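Local coordinates for protein trans-4-hydroxy-L-proline dehydratase (PDB 6VXC) that uses a glycyl radical to dehydrate trans-4-hydroxy-L-proline to (S)-1-pyrroline-5-carboxylate in the anaerobic breakdown of hydroxyproline, at residues A[612-615]-A[616-620]; A[576-579]-A[580-584]; A[475-478]-A[479-483]. All coordinates share one frame; numbering follows the deposited sequence.

Contact 1: residues A[612-615]-A[616-620]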
loop_
_atom_site.group_PDB
_atom_site.type_symbol
_atom_site.label_atom_id
_atom_site.label_comp_id
_atom_site.label_asym_id
_atom_site.label_seq_id
_atom_site.Cartn_x
_atom_site.Cartn_y
_atom_site.Cartn_z
ATOM N N GLU A 612 10.030 -13.260 -37.357
ATOM C CA GLU A 612 10.729 -12.023 -37.022
ATOM C C GLU A 612 10.138 -10.821 -37.739
ATOM O O GLU A 612 10.124 -9.718 -37.185
ATOM C CB GLU A 612 12.219 -12.148 -37.326
ATOM C CG GLU A 612 12.991 -12.864 -36.220
ATOM C CD GLU A 612 13.305 -11.965 -35.019
ATOM O OE1 GLU A 612 13.668 -10.778 -35.223
ATOM O OE2 GLU A 612 13.185 -12.453 -33.869
ATOM N N ALA A 613 9.659 -10.999 -38.975
ATOM C CA ALA A 613 9.065 -9.871 -39.689
ATOM C C ALA A 613 7.810 -9.361 -38.980
ATOM O O ALA A 613 7.596 -8.148 -38.888
ATOM C CB ALA A 613 8.754 -10.250 -41.137
ATOM N N ILE A 614 6.964 -10.269 -38.487
ATOM C CA ILE A 614 5.799 -9.849 -37.705
ATOM C C ILE A 614 6.258 -9.100 -36.460
ATOM O O ILE A 614 5.764 -8.014 -36.145
ATOM C CB ILE A 614 4.923 -11.059 -37.332
ATOM C CG1 ILE A 614 4.529 -11.880 -38.564
ATOM C CG2 ILE A 614 3.649 -10.594 -36.603
ATOM C CD1 ILE A 614 3.581 -11.206 -39.496
ATOM N N LEU A 615 7.242 -9.658 -35.751
ATOM C CA LEU A 615 7.760 -9.004 -34.558
ATOM C C LEU A 615 8.246 -7.588 -34.861
ATOM O O LEU A 615 7.983 -6.657 -34.097
ATOM C CB LEU A 615 8.881 -9.846 -33.952
ATOM C CG LEU A 615 9.547 -9.252 -32.712
ATOM C CD1 LEU A 615 8.495 -8.969 -31.650
ATOM C CD2 LEU A 615 10.607 -10.203 -32.183
ATOM N N ASN A 616 8.932 -7.398 -35.992
ATOM C CA ASN A 616 9.406 -6.064 -36.340
ATOM C C ASN A 616 8.229 -5.115 -36.566
ATOM O O ASN A 616 8.283 -3.939 -36.185
ATOM C CB ASN A 616 10.275 -6.138 -37.592
ATOM C CG ASN A 616 10.972 -4.822 -37.910
ATOM O OD1 ASN A 616 11.167 -3.978 -37.047
ATOM N ND2 ASN A 616 11.259 -4.611 -39.187
ATOM N N LEU A 617 7.172 -5.603 -37.226
ATOM C CA LEU A 617 6.023 -4.749 -37.514
ATOM C C LEU A 617 5.345 -4.282 -36.232
ATOM O O LEU A 617 5.095 -3.090 -36.056
ATOM C CB LEU A 617 5.019 -5.493 -38.406
ATOM C CG LEU A 617 5.386 -5.744 -39.878
ATOM C CD1 LEU A 617 4.307 -6.570 -40.576
ATOM C CD2 LEU A 617 5.632 -4.439 -40.625
ATOM N N VAL A 618 5.032 -5.217 -35.325
ATOM C CA VAL A 618 4.251 -4.845 -34.149
ATOM C C VAL A 618 5.107 -4.065 -33.174
ATOM O O VAL A 618 4.594 -3.246 -32.412
ATOM C CB VAL A 618 3.621 -6.072 -33.455
ATOM C CG1 VAL A 618 2.705 -6.811 -34.394
ATOM C CG2 VAL A 618 4.708 -6.992 -32.918
ATOM N N SER A 619 6.415 -4.307 -33.168
ATOM C CA SER A 619 7.278 -3.605 -32.228
ATOM C C SER A 619 7.674 -2.225 -32.739
ATOM O O SER A 619 7.734 -1.269 -31.957
ATOM C CB SER A 619 8.545 -4.418 -31.958
ATOM O OG SER A 619 8.251 -5.730 -31.525
ATOM N N ASN A 620 7.957 -2.108 -34.040
ATOM C CA ASN A 620 8.641 -0.943 -34.572
ATOM C C ASN A 620 7.877 -0.182 -35.645
ATOM O O ASN A 620 8.288 0.930 -35.992
ATOM C CB ASN A 620 10.010 -1.356 -35.132
ATOM C CG ASN A 620 10.854 -2.073 -34.101
ATOM O OD1 ASN A 620 10.993 -1.610 -32.981
ATOM N ND2 ASN A 620 11.400 -3.227 -34.471
#
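The carbonyl oxygen Leu615 O is gripped twice by a single residue, Ser619. Ser619 OG donates to Leu615 O at 2.7 Å, while Ser619 N reaches the same Leu615 O at 3.0 Å, and the two donors arrive from opposite faces of the carbonyl plane. The hydroxyl can fold back this way because OG stands beside its own backbone N, opposite the carbonyl carbon (chi1 -55°). A serine hydroxyl inside a helix commonly bonds in this way to the carbonyl four residues back, which then accepts two bonds. Leu615 CD1 also rests against the hydroxyl, 3.3 Å from Ser619 OG. One residue further along, the side-chain amides of Asn616 and Asn620 are joined by a hydrogen bond: Asn620 ND2 points almost straight at Asn616 OD1, 2.7 Å away and in the planes of both groups. On the inner side Ile614 CG2 and Val618 CG1 meet only loosely, at 4.5 Å. Near the last turn, carbonyls are taken up from beyond the segments, Leu617 O by Thr622 OG1 and Val618 O by Lys624 NZ. The short helix 612-620 lies at the surface and lays Leu617 and Val618 on Asn588 of helix 575-591, with Phe595 packed against Ile614 and Val618.

Contact 2: residues A[576-579]-A[580-584]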
loop_
_atom_site.group_PDB
_atom_site.type_symbol
_atom_site.label_atom_id
_atom_site.label_comp_id
_atom_site.label_asym_id
_atom_site.label_seq_id
_atom_site.Cartn_x
_atom_site.Cartn_y
_atom_site.Cartn_z
ATOM N N GLY A 576 -0.784 -0.380 -20.413
ATOM C CA GLY A 576 0.091 -0.133 -21.553
ATOM C C GLY A 576 0.259 -1.358 -22.437
ATOM O O GLY A 576 0.147 -1.285 -23.668
ATOM N N THR A 577 0.551 -2.498 -21.821
ATOM C CA THR A 577 0.720 -3.732 -22.577
ATOM C C THR A 577 -0.536 -4.040 -23.391
ATOM O O THR A 577 -0.463 -4.254 -24.605
ATOM C CB THR A 577 1.039 -4.885 -21.615
ATOM O OG1 THR A 577 2.286 -4.639 -20.964
ATOM C CG2 THR A 577 1.114 -6.233 -22.352
ATOM N N ILE A 578 -1.711 -3.981 -22.756
ATOM C CA ILE A 578 -2.895 -4.404 -23.498
ATOM C C ILE A 578 -3.302 -3.361 -24.525
ATOM O O ILE A 578 -3.768 -3.719 -25.611
ATOM C CB ILE A 578 -4.070 -4.776 -22.572
ATOM C CG1 ILE A 578 -5.232 -5.275 -23.458
ATOM C CG2 ILE A 578 -4.483 -3.623 -21.669
ATOM C CD1 ILE A 578 -6.370 -5.785 -22.736
ATOM N N THR A 579 -3.116 -2.072 -24.220
ATOM C CA THR A 579 -3.355 -1.029 -25.209
ATOM C C THR A 579 -2.523 -1.271 -26.461
ATOM O O THR A 579 -3.045 -1.262 -27.582
ATOM C CB THR A 579 -3.013 0.357 -24.643
ATOM O OG1 THR A 579 -3.916 0.710 -23.598
ATOM C CG2 THR A 579 -3.112 1.381 -25.742
ATOM N N ASP A 580 -1.212 -1.466 -26.284
ATOM C CA ASP A 580 -0.362 -1.688 -27.446
ATOM C C ASP A 580 -0.711 -2.994 -28.157
ATOM O O ASP A 580 -0.587 -3.076 -29.381
ATOM C CB ASP A 580 1.113 -1.660 -27.044
ATOM C CG ASP A 580 1.625 -0.241 -26.725
ATOM O OD1 ASP A 580 0.892 0.742 -26.927
ATOM O OD2 ASP A 580 2.784 -0.112 -26.277
ATOM N N SER A 581 -1.159 -4.014 -27.421
ATOM C CA SER A 581 -1.532 -5.281 -28.059
ATOM C C SER A 581 -2.768 -5.114 -28.936
ATOM O O SER A 581 -2.769 -5.522 -30.102
ATOM C CB SER A 581 -1.763 -6.365 -27.010
ATOM O OG SER A 581 -0.544 -6.746 -26.406
ATOM N N LEU A 582 -3.832 -4.517 -28.392
ATOM C CA LEU A 582 -5.037 -4.307 -29.192
ATOM C C LEU A 582 -4.784 -3.306 -30.311
ATOM O O LEU A 582 -5.336 -3.443 -31.408
ATOM C CB LEU A 582 -6.187 -3.850 -28.301
ATOM C CG LEU A 582 -6.949 -4.920 -27.509
ATOM C CD1 LEU A 582 -7.913 -4.277 -26.500
ATOM C CD2 LEU A 582 -7.703 -5.863 -28.443
ATOM N N THR A 583 -3.951 -2.294 -30.048
ATOM C CA THR A 583 -3.562 -1.374 -31.109
ATOM C C THR A 583 -2.828 -2.110 -32.220
ATOM O O THR A 583 -3.089 -1.881 -33.405
ATOM C CB THR A 583 -2.693 -0.232 -30.552
ATOM O OG1 THR A 583 -3.426 0.544 -29.603
ATOM C CG2 THR A 583 -2.242 0.697 -31.687
ATOM N N ALA A 584 -1.921 -3.019 -31.859
ATOM C CA ALA A 584 -1.204 -3.777 -32.881
ATOM C C ALA A 584 -2.161 -4.600 -33.742
ATOM O O ALA A 584 -1.973 -4.724 -34.959
ATOM C CB ALA A 584 -0.160 -4.683 -32.224
#
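This is a buried contact within one helix, between side chains and carbonyls a turn apart near the start of helix 575-591, which begins just after strand 565-573; side chains here touch helices 473-481, 506-538 and 630-647. Two of its sides differ in character. On the apolar one, Ile578 and Leu582 lie alongside each other and point the same way, Ile578 CG1 being 4.2 Å from Leu582 CD1; both side chains press on helix 506-538, Ile578 against Phe513 and Leu582 against Tyr506, Leu509 and Phe510. On the other, Thr579 and Thr583 also run side by side, but here the link is from a hydroxyl to a main-chain carbonyl. Thr583 OG1 gives its proton to Thr579 O at 2.7 Å from well above the carbonyl plane (43° out of it), and Thr583 N takes the same Thr579 O at 2.8 Å. With chi1 at -62°, OG1 is turned back along the helix while the methyl CG2 is set opposite the backbone N. Thr579 OG1 repeats the pattern by bonding to Ile575 O, and its methyl CG2 stands 4.0 Å from Thr583 OG1. Asp580 bends its carboxylate back beside Gly576 O, with CG 3.6 Å from that oxygen, and OD1 is held by Tyr625 N. Thr577 OG1 is hydrogen-bonded to Glu695 OE2 and to Ser689 N. The three buried threonine hydroxyls are satisfied in two ways: Thr579 and Thr583 by carbonyls of their own helix, Thr577 by groups from outside it.

Contact 3: residues A[475-478]-A[479-483]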
loop_
_atom_site.group_PDB
_atom_site.type_symbol
_atom_site.label_atom_id
_atom_site.label_comp_id
_atom_site.label_asym_id
_atom_site.label_seq_id
_atom_site.Cartn_x
_atom_site.Cartn_y
_atom_site.Cartn_z
ATOM N N LYS A 475 -3.603 -10.668 -19.681
ATOM C CA LYS A 475 -3.924 -12.086 -19.815
ATOM C C LYS A 475 -5.402 -12.307 -20.131
ATOM O O LYS A 475 -5.751 -13.331 -20.714
ATOM C CB LYS A 475 -3.524 -12.847 -18.562
ATOM C CG LYS A 475 -3.497 -14.373 -18.746
ATOM C CD LYS A 475 -2.780 -15.051 -17.585
ATOM C CE LYS A 475 -2.764 -16.578 -17.707
ATOM N NZ LYS A 475 -1.752 -17.044 -18.696
ATOM N N ILE A 476 -6.271 -11.358 -19.797
ATOM C CA ILE A 476 -7.650 -11.459 -20.256
ATOM C C ILE A 476 -7.709 -11.367 -21.777
ATOM O O ILE A 476 -8.490 -12.078 -22.420
ATOM C CB ILE A 476 -8.521 -10.397 -19.565
ATOM C CG1 ILE A 476 -8.620 -10.732 -18.064
ATOM C CG2 ILE A 476 -9.906 -10.292 -20.232
ATOM C CD1 ILE A 476 -9.371 -9.697 -17.242
ATOM N N LEU A 477 -6.876 -10.511 -22.387
ATOM C CA LEU A 477 -6.791 -10.530 -23.846
ATOM C C LEU A 477 -6.234 -11.866 -24.331
ATOM O O LEU A 477 -6.721 -12.427 -25.316
ATOM C CB LEU A 477 -5.936 -9.366 -24.371
ATOM C CG LEU A 477 -5.742 -9.308 -25.904
ATOM C CD1 LEU A 477 -7.064 -9.125 -26.647
ATOM C CD2 LEU A 477 -4.783 -8.202 -26.304
ATOM N N GLU A 478 -5.236 -12.406 -23.626
ATOM C CA GLU A 478 -4.693 -13.698 -24.026
ATOM C C GLU A 478 -5.777 -14.766 -24.045
ATOM O O GLU A 478 -5.917 -15.495 -25.033
ATOM C CB GLU A 478 -3.550 -14.104 -23.091
ATOM C CG GLU A 478 -2.845 -15.412 -23.469
ATOM C CD GLU A 478 -1.621 -15.695 -22.597
ATOM O OE1 GLU A 478 -1.783 -15.962 -21.393
ATOM O OE2 GLU A 478 -0.489 -15.636 -23.120
ATOM N N LEU A 479 -6.610 -14.812 -23.000
ATOM C CA LEU A 479 -7.731 -15.748 -22.988
ATOM C C LEU A 479 -8.655 -15.503 -24.169
ATOM O O LEU A 479 -9.090 -16.455 -24.818
ATOM C CB LEU A 479 -8.519 -15.640 -21.674
ATOM C CG LEU A 479 -7.892 -16.014 -20.322
ATOM C CD1 LEU A 479 -8.955 -15.947 -19.215
ATOM C CD2 LEU A 479 -7.222 -17.382 -20.350
ATOM N N THR A 480 -8.959 -14.233 -24.456
ATOM C CA THR A 480 -9.791 -13.882 -25.608
ATOM C C THR A 480 -9.222 -14.455 -26.899
ATOM O O THR A 480 -9.964 -14.983 -27.734
ATOM C CB THR A 480 -9.915 -12.353 -25.733
ATOM O OG1 THR A 480 -10.393 -11.797 -24.508
ATOM C CG2 THR A 480 -10.865 -11.954 -26.882
ATOM N N LEU A 481 -7.914 -14.288 -27.117
ATOM C CA LEU A 481 -7.276 -14.771 -28.335
ATOM C C LEU A 481 -7.174 -16.291 -28.392
ATOM O O LEU A 481 -6.818 -16.826 -29.441
ATOM C CB LEU A 481 -5.891 -14.135 -28.494
ATOM C CG LEU A 481 -5.893 -12.607 -28.660
ATOM C CD1 LEU A 481 -4.481 -12.055 -28.711
ATOM C CD2 LEU A 481 -6.649 -12.208 -29.897
ATOM N N ASN A 482 -7.473 -16.990 -27.293
ATOM C CA ASN A 482 -7.426 -18.445 -27.219
ATOM C C ASN A 482 -8.786 -19.050 -26.863
ATOM O O ASN A 482 -8.849 -20.200 -26.428
ATOM C CB ASN A 482 -6.362 -18.881 -26.209
ATOM C CG ASN A 482 -4.936 -18.705 -26.739
ATOM O OD1 ASN A 482 -4.388 -19.604 -27.370
ATOM N ND2 ASN A 482 -4.342 -17.539 -26.494
ATOM N N ASN A 483 -9.873 -18.300 -27.052
ATOM C CA ASN A 483 -11.229 -18.810 -26.846
ATOM C C ASN A 483 -11.409 -19.337 -25.424
ATOM O O ASN A 483 -12.011 -20.387 -25.197
ATOM C CB ASN A 483 -11.558 -19.879 -27.892
ATOM C CG ASN A 483 -13.045 -20.149 -28.042
ATOM O OD1 ASN A 483 -13.897 -19.343 -27.667
ATOM N ND2 ASN A 483 -13.359 -21.268 -28.678
#
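Leu479, Glu478 and Leu477 are the residues most buried by this contact, which runs down the last turns of helix 473-481 to a Schellman motif, with Asn483 at positive phi as its C-prime residue and the backbone bond from Gly484 N to Leu479 O. Leu479 folds over the preceding turn: its CG sits 3.5 Å from Lys475 O, the acceptor for Leu479 N, and its side chain meets Met168 and Asp486. Glu478 leaves the helix as an extended chain, CG opposite the backbone N (chi1 -176°), which brings its carboxylate alongside the lysine of the previous turn. Lys475 NZ meets Glu478 OE1 at 2.9 Å, nearly head-on to the C-O bond, in a salt bridge. The lysine is also bound by Asp486 and by Ile674 O, while Glu478 OE2 accepts from Gly676 N, so each member of this buried charge pair has further partners outside the helix, and the acidic partners would be expected to keep the lysine protonated. Leu477, on another side, slants across Leu481, its CG 4.1 Å from Leu481 CD1, and both lean on helix 575-591. In the neighbouring pair, Thr480 OG1 and Thr480 N approach Ile476 O from opposite faces, the hydroxyl at 2.8 Å. At the C-terminal end a side chain adds its own bond to the last turn: Asn482 ND2 donates to Glu478 O at 3.0 Å, almost straight at 175°, with that oxygen in the amide plane of Asn482 but the nitrogen raised above the carbonyl plane.

Overall arrangement
All three contacts are local, mostly i to i+4, arrangements within single helices; their shared chemistry is the same at the surface and in the interior, while the added polar pairs differ. Contacts 2 and 3 are buried and belong to neighbouring helices that pack together: Leu477 of contact 3 fits among Ile578, Ser581 and Leu582 of contact 2, with Leu477 CD2 3.6 Å from Ser581 CB. Contact 1 lies at the surface on helix 612-620 and meets contact 2 more loosely through Val618 and Ala584, whereas contacts 1 and 3 remain about 11 Å apart at their nearest atoms. A hydroxyl folded onto a carbonyl recurs in each. Contact 1 adds an amide pair and contact 3 a salt bridge, whereas contact 2 relies on hydroxyls amid apolar neighbours.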